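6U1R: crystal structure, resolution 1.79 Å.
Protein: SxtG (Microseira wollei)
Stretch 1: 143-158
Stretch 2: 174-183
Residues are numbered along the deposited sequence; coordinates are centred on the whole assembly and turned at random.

Stretch 1 (143-158) GNEIIEAPMADRNRYF
Stretch 2 (174-183) GAKWTAAPKP

Strands 145-148 and 176-179 run side by side in the same direction, their axes 16° apart and 4.5 Å at closest approach. Glu145 pairs with Lys176, Ile146 with Trp177, Ile147 with Thr178 and Glu148 with Ala179, at CA-CA distances of 4.3, 4.9, 4.9 and 4.5 Å. Extended backbones (Ile146 phi/psi -103/125, Thr178 -137/162) allow the alternating ladder of a parallel sheet: Lys176 N to Asn144 O 2.9 Å, Ile146 N to Lys176 O 2.9 Å, Thr178 N to Ile146 O 3.0 Å, Glu148 N to Thr178 O 2.9 Å, and Ala180 N to Glu148 O 3.1 Å.

Lys176 covers as much surface as any residue here. Its side chain (chi1 m, then t throughout) shares a sheet face with Glu145, Ile147 and Thr178. Its CB lies 3.8 Å from Glu145 CB and its CD 3.6 Å from Asn144 OD1, so the long aliphatic stem does the packing while the end leads away and the ammonium bonds elsewhere in the structure. Glu145, with chi1 and chi2 t, reaches two positions along: Thr178 OG1 (chi1 p) donates to Glu145 OE2 at 2.6 Å. Threonine suits this buried site: its hydroxyl answers the carboxylate of Glu145 while Thr178 OG1 also lies 3.6 Å from Ile147 CG1.

The other face carries Ile146, Trp177, Glu148 and Ala179. Trp177 (chi1 t, chi2 24°) turns its ring edge to Glu148 (chi1 m, chi2 t), and Trp177 NE1 donates to Glu148 OE2 at 2.9 Å; a buried carboxylate thus gains a polar partner from a largely apolar ring. Ala179 CB lies 4.1 Å from Glu148 CB, the spacing that follows from their pairing in the sheet.

Beyond the strands, Tyr157 matches Lys176 in covered area, and its partners are Lys182 and Pro183. Lys182 (t, t, t, then p) lays CE over the Tyr157 ring face, 3.6 Å from the centroid, while Lys182 NZ, 4.6 Å from that centroid, makes a cation-pi contact and donates to Tyr157 O at 2.8 Å. The flexible chain thus joins CH-pi packing to charge. Lys182 NZ also donates to water 2 at 2.6 Å. Tyr157, with chi1 at -144° between wells and chi2 56°, sends OH to Pro183 O at 2.7 Å; water 4 donates to Tyr157 OH at 3.0 Å and to Lys182 O at 2.9 Å.

Pro183 turns toward stretch 1, its CD 3.7 Å from Pro150 CB and its CG 3.6 Å from Met151 O. Pro150 CG also meets Ala180 CB at 3.4 Å, so the two proline rings and the alanine methyl form a small apolar patch.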

ATOM      1  N   GLY A 143     -10.542  13.856  -2.602  1.00 15.68           N
ATOM      2  CA  GLY A 143     -11.062  14.564  -1.441  1.00 17.10           C
ATOM      3  C   GLY A 143      -9.943  14.870  -0.458  1.00 15.93           C
ATOM      4  O   GLY A 143      -8.995  15.576  -0.806  1.00 15.03           O
ATOM      5  N   ASN A 144     -10.014  14.331   0.758  1.00 17.73           N
ATOM      6  CA  ASN A 144      -8.981  14.550   1.756  1.00 19.37           C
ATOM      7  C   ASN A 144      -8.002  13.379   1.859  1.00 18.49           C
ATOM      8  O   ASN A 144      -7.207  13.342   2.803  1.00 16.60           O
ATOM      9  CB  ASN A 144      -9.607  14.823   3.134  1.00 23.31           C
ATOM     10  CG  ASN A 144     -10.366  13.626   3.684  1.00 30.45           C
ATOM     11  OD1 ASN A 144     -10.428  12.570   3.056  1.00 31.14           O
ATOM     12  ND2 ASN A 144     -10.933  13.781   4.879  1.00 41.99           N
ATOM     13  N   GLU A 145      -8.012  12.462   0.891  1.00 17.36           N
ATOM     14  CA  GLU A 145      -7.197  11.251   0.921  1.00 15.83           C
ATOM     15  C   GLU A 145      -6.162  11.254  -0.197  1.00 15.45           C
ATOM     16  O   GLU A 145      -6.501  11.535  -1.360  1.00 14.67           O
ATOM     17  CB  GLU A 145      -8.086  10.015   0.784  1.00 17.32           C
ATOM     18  CG  GLU A 145      -7.339   8.690   0.824  1.00 17.50           C
ATOM     19  CD  GLU A 145      -8.246   7.490   0.639  1.00 19.31           C
ATOM     20  OE1 GLU A 145      -9.392   7.665   0.177  1.00 19.82           O
ATOM     21  OE2 GLU A 145      -7.817   6.361   0.952  1.00 17.22           O
ATOM     22  N   ILE A 146      -4.917  10.904   0.152  1.00 14.03           N
ATOM     23  CA  ILE A 146      -3.864  10.609  -0.826  1.00 13.81           C
ATOM     24  C   ILE A 146      -3.684   9.085  -0.897  1.00 14.19           C
ATOM     25  O   ILE A 146      -3.496   8.426   0.132  1.00 14.36           O
ATOM     26  CB  ILE A 146      -2.554  11.330  -0.463  1.00 14.08           C
ATOM     27  CG1 ILE A 146      -2.801  12.846  -0.473  1.00 17.70           C
ATOM     28  CG2 ILE A 146      -1.436  10.960  -1.439  1.00 14.45           C
ATOM     29  CD1 ILE A 146      -1.638  13.683  -0.159  1.00 20.51           C
ATOM     30  N   ILE A 147      -3.794   8.516  -2.103  1.00 13.68           N
ATOM     31  CA  ILE A 147      -3.675   7.074  -2.339  1.00 12.53           C
ATOM     32  C   ILE A 147      -2.405   6.805  -3.136  1.00 11.65           C
ATOM     33  O   ILE A 147      -2.222   7.353  -4.236  1.00 12.16           O
ATOM     34  CB  ILE A 147      -4.899   6.521  -3.098  1.00 14.21           C
ATOM     35  CG1 ILE A 147      -6.199   6.881  -2.376  1.00 14.30           C
ATOM     36  CG2 ILE A 147      -4.784   4.998  -3.270  1.00 14.34           C
ATOM     37  CD1 ILE A 147      -7.451   6.590  -3.187  1.00 16.09           C
ATOM     38  N   GLU A 148      -1.541   5.930  -2.609  1.00 11.77           N
ATOM     39  CA  GLU A 148      -0.350   5.513  -3.343  1.00 12.47           C
ATOM     40  C   GLU A 148      -0.712   4.383  -4.300  1.00 12.19           C
ATOM     41  O   GLU A 148      -1.213   3.327  -3.880  1.00 12.65           O
ATOM     42  CB  GLU A 148       0.769   5.086  -2.390  1.00 12.58           C
ATOM     43  CG  GLU A 148       1.085   6.162  -1.326  1.00 13.85           C
ATOM     44  CD  GLU A 148       2.441   6.016  -0.648  1.00 16.28           C
ATOM     45  OE1 GLU A 148       3.179   5.047  -0.947  1.00 17.82           O
ATOM     46  OE2 GLU A 148       2.764   6.886   0.200  1.00 15.88           O
ATOM     47  N   ALA A 149      -0.444   4.614  -5.578  1.00 11.23           N
ATOM     48  CA  ALA A 149      -0.808   3.695  -6.642  1.00 10.60           C
ATOM     49  C   ALA A 149       0.042   2.423  -6.613  1.00 12.68           C
ATOM     50  O   ALA A 149       1.242   2.466  -6.312  1.00 12.42           O
ATOM     51  CB  ALA A 149      -0.641   4.372  -7.990  1.00 11.71           C
ATOM     52  N   PRO A 150      -0.549   1.281  -6.982  1.00 11.75           N
ATOM     53  CA  PRO A 150       0.238   0.047  -7.136  1.00 12.86           C
ATOM     54  C   PRO A 150       0.812  -0.038  -8.541  1.00 11.83           C
ATOM     55  O   PRO A 150       0.167  -0.588  -9.435  1.00 13.13           O
ATOM     56  CB  PRO A 150      -0.793  -1.053  -6.872  1.00 11.96           C
ATOM     57  CG  PRO A 150      -2.103  -0.457  -7.403  1.00 13.45           C
ATOM     58  CD  PRO A 150      -1.986   1.056  -7.234  1.00 12.50           C
ATOM     59  N   MET A 151       1.993   0.522  -8.755  1.00 12.39           N
ATOM     60  CA  MET A 151       2.466   0.762 -10.109  1.00 12.16           C
ATOM     61  C   MET A 151       3.098  -0.476 -10.736  1.00 12.41           C
ATOM     62  O   MET A 151       3.840  -1.221 -10.081  1.00 12.71           O
ATOM     63  CB  MET A 151       3.457   1.929 -10.102  1.00 12.97           C
ATOM     64  CG  MET A 151       2.824   3.235  -9.574  1.00 13.74           C
ATOM     65  SD  MET A 151       3.980   4.640  -9.587  1.00 13.34           S
ATOM     66  CE  MET A 151       3.952   5.126 -11.313  1.00 14.50           C
ATOM     67  N   ALA A 152       2.806  -0.684 -12.024  1.00 11.41           N
ATOM     68  CA  ALA A 152       3.290  -1.880 -12.728  1.00 14.41           C
ATOM     69  C   ALA A 152       4.763  -1.799 -13.107  1.00 15.33           C
ATOM     70  O   ALA A 152       5.396  -2.844 -13.336  1.00 13.64           O
ATOM     71  CB  ALA A 152       2.458  -2.119 -13.992  1.00 14.78           C
ATOM     72  N   ASP A 153       5.325  -0.594 -13.180  1.00 14.05           N
ATOM     73  CA  ASP A 153       6.711  -0.421 -13.608  1.00 14.44           C
ATOM     74  C   ASP A 153       7.654  -0.666 -12.430  1.00 14.95           C
ATOM     75  O   ASP A 153       7.710   0.125 -11.476  1.00 13.89           O
ATOM     76  CB  ASP A 153       6.889   0.969 -14.212  1.00 12.97           C
ATOM     77  CG  ASP A 153       8.233   1.136 -14.902  1.00 17.64           C
ATOM     78  OD1 ASP A 153       9.213   0.526 -14.428  1.00 15.72           O
ATOM     79  OD2 ASP A 153       8.303   1.871 -15.911  1.00 19.42           O
ATOM     80  N   ARG A 154       8.387  -1.786 -12.495  1.00 14.60           N
ATOM     81  CA  ARG A 154       9.333  -2.158 -11.450  1.00 15.12           C
ATOM     82  C   ARG A 154      10.288  -1.029 -11.085  1.00 13.34           C
ATOM     83  O   ARG A 154      10.627  -0.865  -9.917  1.00 12.44           O
ATOM     84  CB  ARG A 154      10.139  -3.382 -11.899  1.00 14.61           C
ATOM     85  CG  ARG A 154       9.344  -4.670 -11.973  1.00 13.36           C
ATOM     86  CD  ARG A 154      10.149  -5.712 -12.735  1.00 14.24           C
ATOM     87  NE  ARG A 154       9.541  -7.039 -12.669  1.00 14.75           N
ATOM     88  CZ  ARG A 154       9.806  -8.022 -13.524  1.00 17.77           C
ATOM     89  NH1 ARG A 154      10.670  -7.824 -14.532  1.00 17.75           N
ATOM     90  NH2 ARG A 154       9.220  -9.206 -13.368  1.00 17.73           N
ATOM     91  N   ASN A 155      10.770  -0.263 -12.066  1.00 12.93           N
ATOM     92  CA  ASN A 155      11.731   0.785 -11.734  1.00 14.69           C
ATOM     93  C   ASN A 155      11.116   1.902 -10.905  1.00 14.63           C
ATOM     94  O   ASN A 155      11.855   2.713 -10.338  1.00 14.54           O
ATOM     95  CB  ASN A 155      12.337   1.360 -13.005  1.00 14.75           C
ATOM     96  CG  ASN A 155      13.179   0.356 -13.745  1.00 15.92           C
ATOM     97  OD1 ASN A 155      12.656  -0.447 -14.506  1.00 17.81           O
ATOM     98  ND2 ASN A 155      14.499   0.372 -13.503  1.00 17.74           N
ATOM     99  N   ARG A 156       9.790   1.979 -10.836  1.00 14.16           N
ATOM    100  CA  ARG A 156       9.106   3.023 -10.079  1.00 13.60           C
ATOM    101  C   ARG A 156       8.609   2.545  -8.715  1.00 13.27           C
ATOM    102  O   ARG A 156       7.861   3.261  -8.054  1.00 12.35           O
ATOM    103  CB  ARG A 156       7.951   3.581 -10.934  1.00 13.27           C
ATOM    104  CG  ARG A 156       8.385   3.924 -12.360  1.00 14.05           C
ATOM    105  CD  ARG A 156       7.307   4.659 -13.141  1.00 14.98           C
ATOM    106  NE  ARG A 156       7.153   6.047 -12.705  1.00 13.25           N
ATOM    107  CZ  ARG A 156       6.377   6.936 -13.313  1.00 15.01           C
ATOM    108  NH1 ARG A 156       5.685   6.588 -14.384  1.00 12.86           N
ATOM    109  NH2 ARG A 156       6.326   8.186 -12.863  1.00 14.67           N
ATOM    110  N   TYR A 157       9.083   1.382  -8.247  1.00 13.44           N
ATOM    111  CA  TYR A 157       8.600   0.753  -7.016  1.00 12.87           C
ATOM    112  C   TYR A 157       8.733   1.659  -5.799  1.00 12.10           C
ATOM    113  O   TYR A 157       7.936   1.558  -4.854  1.00 14.50           O
ATOM    114  CB  TYR A 157       9.415  -0.509  -6.760  1.00 14.47           C
ATOM    115  CG  TYR A 157       8.700  -1.702  -6.149  1.00 14.69           C
ATOM    116  CD1 TYR A 157       7.575  -2.249  -6.744  1.00 13.83           C
ATOM    117  CD2 TYR A 157       9.220  -2.331  -5.033  1.00 16.15           C
ATOM    118  CE1 TYR A 157       6.975  -3.377  -6.214  1.00 14.22           C
ATOM    119  CE2 TYR A 157       8.643  -3.443  -4.500  1.00 16.17           C
ATOM    120  CZ  TYR A 157       7.526  -3.978  -5.098  1.00 16.11           C
ATOM    121  OH  TYR A 157       6.980  -5.107  -4.520  1.00 16.76           O
ATOM    122  N   PHE A 158       9.765   2.497  -5.765  1.00 12.98           N
ATOM    123  CA  PHE A 158      10.053   3.351  -4.621  1.00 11.94           C
ATOM    124  C   PHE A 158       9.925   4.827  -4.971  1.00 12.80           C
ATOM    125  O   PHE A 158      10.508   5.687  -4.297  1.00 12.13           O
ATOM    126  CB  PHE A 158      11.447   3.038  -4.071  1.00 14.94           C
ATOM    127  CG  PHE A 158      11.543   1.675  -3.460  1.00 15.49           C
ATOM    128  CD1 PHE A 158      10.893   1.405  -2.272  1.00 16.03           C
ATOM    129  CD2 PHE A 158      12.240   0.649  -4.088  1.00 13.70           C
ATOM    130  CE1 PHE A 158      10.941   0.155  -1.692  1.00 16.18           C
ATOM    131  CE2 PHE A 158      12.279  -0.621  -3.508  1.00 15.10           C
ATOM    132  CZ  PHE A 158      11.633  -0.862  -2.316  1.00 14.80           C
ATOM    133  N   GLY A 174      -4.176  16.113   9.297  1.00 18.87           N
ATOM    134  CA  GLY A 174      -5.516  15.549   9.198  1.00 19.95           C
ATOM    135  C   GLY A 174      -5.810  14.776   7.929  1.00 19.66           C
ATOM    136  O   GLY A 174      -6.907  14.220   7.812  1.00 20.03           O
ATOM    137  N   ALA A 175      -4.895  14.704   6.975  1.00 19.00           N
ATOM    138  CA  ALA A 175      -5.187  14.036   5.714  1.00 17.94           C
ATOM    139  C   ALA A 175      -5.275  12.525   5.898  1.00 20.30           C
ATOM    140  O   ALA A 175      -4.603  11.934   6.752  1.00 17.58           O
ATOM    141  CB  ALA A 175      -4.116  14.371   4.685  1.00 17.12           C
ATOM    142  N   LYS A 176      -6.103  11.895   5.069  1.00 17.64           N
ATOM    143  CA  LYS A 176      -6.098  10.448   4.963  1.00 16.66           C
ATOM    144  C   LYS A 176      -5.039  10.019   3.953  1.00 17.57           C
ATOM    145  O   LYS A 176      -4.707  10.757   3.022  1.00 17.02           O
ATOM    146  CB  LYS A 176      -7.483   9.940   4.579  1.00 21.95           C
ATOM    147  CG  LYS A 176      -8.494  10.236   5.672  1.00 30.80           C
ATOM    148  CD  LYS A 176      -9.912   9.805   5.314  1.00 41.57           C
ATOM    149  CE  LYS A 176     -10.853  10.031   6.498  1.00 42.19           C
ATOM    150  NZ  LYS A 176     -11.998   9.071   6.496  1.00 55.77           N
ATOM    151  N   TRP A 177      -4.470   8.842   4.181  1.00 16.48           N
ATOM    152  CA  TRP A 177      -3.259   8.433   3.473  1.00 16.06           C
ATOM    153  C   TRP A 177      -3.257   6.913   3.430  1.00 16.36           C
ATOM    154  O   TRP A 177      -3.104   6.252   4.462  1.00 16.35           O
ATOM    155  CB  TRP A 177      -2.022   8.998   4.170  1.00 15.72           C
ATOM    156  CG  TRP A 177      -0.690   8.624   3.600  1.00 16.40           C
ATOM    157  CD1 TRP A 177      -0.411   8.232   2.322  1.00 15.41           C
ATOM    158  CD2 TRP A 177       0.555   8.619   4.303  1.00 15.95           C
ATOM    159  NE1 TRP A 177       0.933   7.971   2.194  1.00 16.60           N
ATOM    160  CE2 TRP A 177       1.545   8.197   3.400  1.00 16.94           C
ATOM    161  CE3 TRP A 177       0.923   8.910   5.621  1.00 16.48           C
ATOM    162  CZ2 TRP A 177       2.884   8.070   3.767  1.00 17.43           C
ATOM    163  CZ3 TRP A 177       2.240   8.769   5.988  1.00 17.82           C
ATOM    164  CH2 TRP A 177       3.213   8.362   5.066  1.00 17.65           C
ATOM    165  N   THR A 178      -3.431   6.356   2.238  1.00 14.97           N
ATOM    166  CA  THR A 178      -3.615   4.928   2.095  1.00 14.29           C
ATOM    167  C   THR A 178      -2.773   4.464   0.916  1.00 15.23           C
ATOM    168  O   THR A 178      -2.333   5.269   0.089  1.00 14.91           O
ATOM    169  CB  THR A 178      -5.098   4.556   1.888  1.00 17.01           C
ATOM    170  OG1 THR A 178      -5.563   5.055   0.639  1.00 20.33           O
ATOM    171  CG2 THR A 178      -5.977   5.163   2.940  1.00 16.78           C
ATOM    172  N   ALA A 179      -2.526   3.161   0.858  1.00 14.62           N
ATOM    173  CA  ALA A 179      -1.810   2.566  -0.260  1.00 13.26           C
ATOM    174  C   ALA A 179      -2.596   1.373  -0.787  1.00 14.40           C
ATOM    175  O   ALA A 179      -3.193   0.618  -0.012  1.00 14.06           O
ATOM    176  CB  ALA A 179      -0.411   2.113   0.151  1.00 14.21           C
ATOM    177  N   ALA A 180      -2.604   1.209  -2.096  1.00 13.76           N
ATOM    178  CA  ALA A 180      -3.010  -0.071  -2.643  1.00 13.40           C
ATOM    179  C   ALA A 180      -1.938  -1.090  -2.258  1.00 13.86           C
ATOM    180  O   ALA A 180      -0.771  -0.724  -2.092  1.00 13.79           O
ATOM    181  CB  ALA A 180      -3.141  -0.006  -4.158  1.00 14.62           C
ATOM    182  N   PRO A 181      -2.295  -2.362  -2.098  1.00 13.55           N
ATOM    183  CA  PRO A 181      -1.262  -3.364  -1.796  1.00 14.17           C
ATOM    184  C   PRO A 181      -0.131  -3.306  -2.817  1.00 13.76           C
ATOM    185  O   PRO A 181      -0.357  -3.189  -4.027  1.00 14.19           O
ATOM    186  CB  PRO A 181      -2.031  -4.694  -1.840  1.00 15.64           C
ATOM    187  CG  PRO A 181      -3.489  -4.289  -1.500  1.00 17.40           C
ATOM    188  CD  PRO A 181      -3.649  -2.958  -2.166  1.00 15.13           C
ATOM    189  N   LYS A 182       1.109  -3.335  -2.324  1.00 14.44           N
ATOM    190  CA  LYS A 182       2.251  -3.157  -3.206  1.00 15.84           C
ATOM    191  C   LYS A 182       2.389  -4.403  -4.072  1.00 14.70           C
ATOM    192  O   LYS A 182       2.492  -5.507  -3.524  1.00 15.53           O
ATOM    193  CB  LYS A 182       3.545  -2.915  -2.404  1.00 18.35           C
ATOM    194  CG  LYS A 182       4.662  -2.362  -3.263  1.00 20.58           C
ATOM    195  CD  LYS A 182       5.687  -1.620  -2.435  1.00 23.59           C
ATOM    196  CE  LYS A 182       6.449  -0.639  -3.279  1.00 20.42           C
ATOM    197  NZ  LYS A 182       5.594   0.492  -3.714  1.00 21.59           N
ATOM    198  N   PRO A 183       2.386  -4.292  -5.399  1.00 13.42           N
ATOM    199  CA  PRO A 183       2.363  -5.500  -6.234  1.00 13.73           C
ATOM    200  C   PRO A 183       3.693  -6.234  -6.197  1.00 13.58           C
ATOM    201  O   PRO A 183       4.751  -5.661  -5.932  1.00 14.09           O
ATOM    202  CB  PRO A 183       2.052  -4.960  -7.639  1.00 12.93           C
ATOM    203  CG  PRO A 183       2.591  -3.547  -7.626  1.00 13.08           C
ATOM    204  CD  PRO A 183       2.290  -3.063  -6.216  1.00 12.90           C
TER
HETATM  205  O   HOH W   1       0.782   0.939  -3.497  1.00 20.37           O
HETATM  206  O   HOH W   2       3.252   0.253  -4.906  1.00 23.27           O
HETATM  207  O   HOH W   3       4.433   1.072  -6.927  1.00 16.07           O
HETATM  208  O   HOH W   4       5.064  -6.191  -2.468  1.00 16.98           O